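Local coordinates for enoyl-CoA hydratase/isomerase family protein (Pseudomonas syringae pv. tomato, PDB 3OT6) that belongs to the enoyl-CoA hydratase/isomerase (crotonase) family and probably acts on acyl-CoA thioesters, its exact substrate and reaction being unassigned, at residues 8-13 with 38-43; 19-22 with 26-29. One frame throughout, in Å; residues are numbered along the deposited sequence.

Contact 1 (8-13 with 38-43); sequences VSYHLD and NAALDQ
Tyr10, on the edge strand 8-13, reaches over to helix 31-46 and lays its ring against Ala40 and Gln43. The axes of strand 8-13 and helix segment 38-43 come within 8.8 Å, and the two run nearly parallel. From CB the ring sets out anti to the backbone N (chi1 -177°), which carries it across the gap. CD1 lies 3.5 Å from Ala40 O, with the Ala40 methyl slightly farther off. CE1 continues along the same carbonyl oxygen, 3.4 Å from Ala40 O and approached obliquely. Farther out, Gln43 CG sits over one face of the ring, displaced toward the rim and nearest CZ and CE2; the CG-CZ distance is 3.5 Å. This is a CH-pi contact: Gln43 CG stands 3.6 Å from the centroid of the Tyr10 ring and 21° off its normal. Past CG the glutamine chain bends at chi2, leaving its amide plane 81° from the ring plane. At the tip, Tyr10 OH hydrogen-bonds to Asp47 OD2, the same carboxylate oxygen that Gln43 NE2 binds. Two residues back, on the same face of the strand, Val8 CG1 packs 3.9 Å from Ala40 CB. Methyl, ring and methylene contacts thus dominate between the segments, with one backbone carbonyl against the ring and the hydrogen bonds lying outside them, at Asp47. Because Asp47 receives both the hydroxyl and the amide, it should restrain the ends of the two side chains whose CH-pi contact joins the edge of the sheet to its covering helix.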
# COMPACT_ATOMS: atom_id res chain seq x y z
N VAL A 8 -8.94 8.71 6.77
CA VAL A 8 -9.12 8.12 5.49
C VAL A 8 -10.56 8.50 5.08
O VAL A 8 -11.52 7.91 5.61
CB VAL A 8 -8.90 6.55 5.56
CG1 VAL A 8 -9.27 5.89 4.28
CG2 VAL A 8 -7.43 6.17 6.02
N SER A 9 -10.72 9.51 4.21
CA SER A 9 -12.08 9.87 3.76
C SER A 9 -12.63 8.83 2.75
O SER A 9 -11.85 8.24 1.96
CB SER A 9 -12.11 11.24 3.15
OG SER A 9 -11.35 11.18 1.95
N TYR A 10 -13.93 8.57 2.77
CA TYR A 10 -14.50 7.64 1.80
C TYR A 10 -15.45 8.35 0.86
O TYR A 10 -16.46 8.88 1.25
CB TYR A 10 -15.23 6.54 2.56
CG TYR A 10 -15.84 5.45 1.71
CD1 TYR A 10 -15.14 4.27 1.46
CD2 TYR A 10 -17.13 5.58 1.19
CE1 TYR A 10 -15.70 3.26 0.68
CE2 TYR A 10 -17.69 4.56 0.42
CZ TYR A 10 -16.96 3.42 0.16
OH TYR A 10 -17.50 2.42 -0.58
N HIS A 11 -15.19 8.33 -0.42
CA HIS A 11 -16.23 8.83 -1.29
C HIS A 11 -16.55 7.84 -2.42
O HIS A 11 -15.67 7.44 -3.12
CB HIS A 11 -15.91 10.27 -1.77
CG HIS A 11 -16.18 10.50 -3.23
ND1 HIS A 11 -17.34 11.10 -3.69
CD2 HIS A 11 -15.44 10.21 -4.34
CE1 HIS A 11 -17.30 11.16 -5.02
NE2 HIS A 11 -16.16 10.63 -5.43
N LEU A 12 -17.83 7.48 -2.60
CA LEU A 12 -18.27 6.59 -3.71
C LEU A 12 -18.89 7.36 -4.91
O LEU A 12 -19.77 8.19 -4.76
CB LEU A 12 -19.20 5.52 -3.15
CG LEU A 12 -19.97 4.61 -4.10
CD1 LEU A 12 -19.05 3.65 -4.79
CD2 LEU A 12 -21.15 3.88 -3.36
N ASP A 13 -18.39 7.14 -6.11
CA ASP A 13 -18.92 7.80 -7.24
C ASP A 13 -18.79 6.84 -8.38
O ASP A 13 -17.69 6.42 -8.67
CB ASP A 13 -18.16 9.08 -7.57
CG ASP A 13 -18.98 10.01 -8.51
OD1 ASP A 13 -19.98 10.65 -8.02
OD2 ASP A 13 -18.67 10.09 -9.74
N ASN A 38 -9.42 0.01 7.62
CA ASN A 38 -10.29 -1.13 7.73
C ASN A 38 -11.79 -0.75 7.63
O ASN A 38 -12.57 -1.51 7.00
CB ASN A 38 -10.00 -1.91 8.99
CG ASN A 38 -8.68 -2.68 8.89
OD1 ASN A 38 -8.48 -3.46 7.94
ND2 ASN A 38 -7.76 -2.45 9.84
N ALA A 39 -12.16 0.41 8.19
CA ALA A 39 -13.54 0.84 8.22
C ALA A 39 -13.89 1.26 6.81
O ALA A 39 -14.96 0.95 6.33
CB ALA A 39 -13.77 1.97 9.20
N ALA A 40 -12.95 1.87 6.11
CA ALA A 40 -13.24 2.33 4.76
C ALA A 40 -13.35 1.17 3.84
O ALA A 40 -14.00 1.27 2.83
CB ALA A 40 -12.18 3.36 4.22
N LEU A 41 -12.72 0.06 4.17
CA LEU A 41 -12.67 -1.05 3.22
C LEU A 41 -13.85 -1.91 3.45
O LEU A 41 -14.31 -2.53 2.53
CB LEU A 41 -11.36 -1.89 3.33
CG LEU A 41 -10.06 -1.33 2.68
CD1 LEU A 41 -8.83 -2.06 3.23
CD2 LEU A 41 -10.09 -1.36 1.13
N ASP A 42 -14.31 -1.94 4.70
CA ASP A 42 -15.56 -2.56 5.02
C ASP A 42 -16.66 -1.97 4.15
O ASP A 42 -17.49 -2.72 3.60
CB ASP A 42 -15.88 -2.38 6.49
CG ASP A 42 -15.03 -3.29 7.38
OD1 ASP A 42 -14.48 -4.30 6.89
OD2 ASP A 42 -14.84 -2.96 8.57
N GLN A 43 -16.64 -0.65 4.02
CA GLN A 43 -17.67 0.08 3.37
C GLN A 43 -17.55 -0.22 1.89
O GLN A 43 -18.57 -0.49 1.23
CB GLN A 43 -17.51 1.58 3.64
CG GLN A 43 -18.63 2.42 3.02
CD GLN A 43 -20.04 1.96 3.48
OE1 GLN A 43 -20.28 1.68 4.65
NE2 GLN A 43 -20.96 1.86 2.52

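Contact 2 (19-22 with 26-29); sequences LTLN and VNAI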
# COMPACT_ATOMS: atom_id res chain seq x y z
N LEU A 19 -10.48 6.21 -1.47
CA LEU A 19 -10.00 6.26 -0.06
C LEU A 19 -8.84 7.22 -0.00
O LEU A 19 -7.77 6.99 -0.62
CB LEU A 19 -9.62 4.88 0.44
CG LEU A 19 -10.82 3.94 0.82
CD1 LEU A 19 -11.86 3.74 -0.29
CD2 LEU A 19 -10.39 2.62 1.33
N THR A 20 -9.06 8.37 0.65
CA THR A 20 -8.04 9.42 0.64
C THR A 20 -7.40 9.45 2.00
O THR A 20 -8.10 9.67 2.99
CB THR A 20 -8.60 10.78 0.32
OG1 THR A 20 -9.25 10.74 -0.96
CG2 THR A 20 -7.46 11.78 0.25
N LEU A 21 -6.11 9.11 2.08
CA LEU A 21 -5.45 9.17 3.35
C LEU A 21 -5.08 10.61 3.56
O LEU A 21 -4.60 11.27 2.63
CB LEU A 21 -4.20 8.31 3.34
CG LEU A 21 -3.25 8.33 4.54
CD1 LEU A 21 -3.92 8.03 5.92
CD2 LEU A 21 -2.05 7.42 4.27
N ASN A 22 -5.32 11.11 4.76
CA ASN A 22 -4.95 12.47 5.11
C ASN A 22 -4.59 12.60 6.61
O ASN A 22 -5.46 12.88 7.47
CB ASN A 22 -6.09 13.39 4.69
CG ASN A 22 -5.84 14.83 5.05
OD1 ASN A 22 -4.71 15.23 5.35
ND2 ASN A 22 -6.90 15.61 5.05
N VAL A 26 2.99 14.01 6.54
CA VAL A 26 3.58 12.97 5.66
C VAL A 26 2.72 11.69 5.53
O VAL A 26 3.23 10.61 5.11
CB VAL A 26 5.00 12.55 6.17
CG1 VAL A 26 6.04 13.70 5.93
CG2 VAL A 26 4.97 12.11 7.64
N ASN A 27 1.44 11.80 5.91
CA ASN A 27 0.53 10.68 5.95
C ASN A 27 1.10 9.47 6.71
O ASN A 27 1.02 8.34 6.24
CB ASN A 27 0.12 10.27 4.54
CG ASN A 27 -0.93 11.19 3.91
OD1 ASN A 27 -1.69 11.85 4.61
ND2 ASN A 27 -1.04 11.17 2.59
N ALA A 28 1.67 9.67 7.89
CA ALA A 28 2.16 8.53 8.64
C ALA A 28 1.06 7.48 8.84
O ALA A 28 -0.12 7.82 8.95
CB ALA A 28 2.75 8.98 9.99
N ILE A 29 1.44 6.21 8.89
CA ILE A 29 0.54 5.14 9.12
C ILE A 29 0.55 4.93 10.63
O ILE A 29 1.50 4.39 11.20
CB ILE A 29 0.97 3.86 8.35
CG1 ILE A 29 1.23 4.16 6.87
CG2 ILE A 29 -0.06 2.73 8.49
CD1 ILE A 29 0.05 4.86 6.10
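Leu21, the last residue of strand 16-21, overlaps the side chain of Asn27 from the opposite direction. Its CD2 methyl lies 3.6 Å from Asn27 CB, while Leu21 CG sits 3.7 Å from Asn27 CG, so a branched aliphatic end covers the root of an amide. CG of Leu21 stands anti to the backbone N (chi1 174°), directing the isobutyl group into the loop. The same CD2 also meets Ile29 CD1 at 3.8 Å, giving the leucine a second, purely apolar neighbour. Asn27 has backbone angles of the left-handed helical region (phi 50°, psi 47°), a local change of chain direction within the loop. Its OD1 approaches Asn22 CA at 3.4 Å, and its polar atoms bond beyond the two segments: OD1 accepts from Asn23 N, and ND2 donates to Leu60 O. Leu21 O is 3.6 Å from Asn27 ND2 without bonding to it, and is instead hydrogen-bonded by Gln56 NE2. Both ends of a buried amide are thus satisfied, one by the intervening residues and one by the loop after strand 58-59. This pairing should hold the amide's rotation while Leu21 packs along CB and the amide carbon.

After the short helix 4-7, the chain runs along edge strand 8-13 and returns antiparallel through strand 16-21. Contact 2 (19-22 with 26-29) then closes a short loop as the chain leaves the sheet, and contact 1 closes a longer one when helix 31-46 comes back against strand 8-13. The smaller loop is nested inside the larger, with centres about 13 Å apart. The two contacts also touch: Ser9 N is 2.9 Å from Thr20 O, a probable hydrogen bond between the paired strands, and Val8 CG2 lies 4.0 Å from Leu21 CD1. Together they tie the beta hairpin, the connecting loop and the helix into one unit at the sheet's edge.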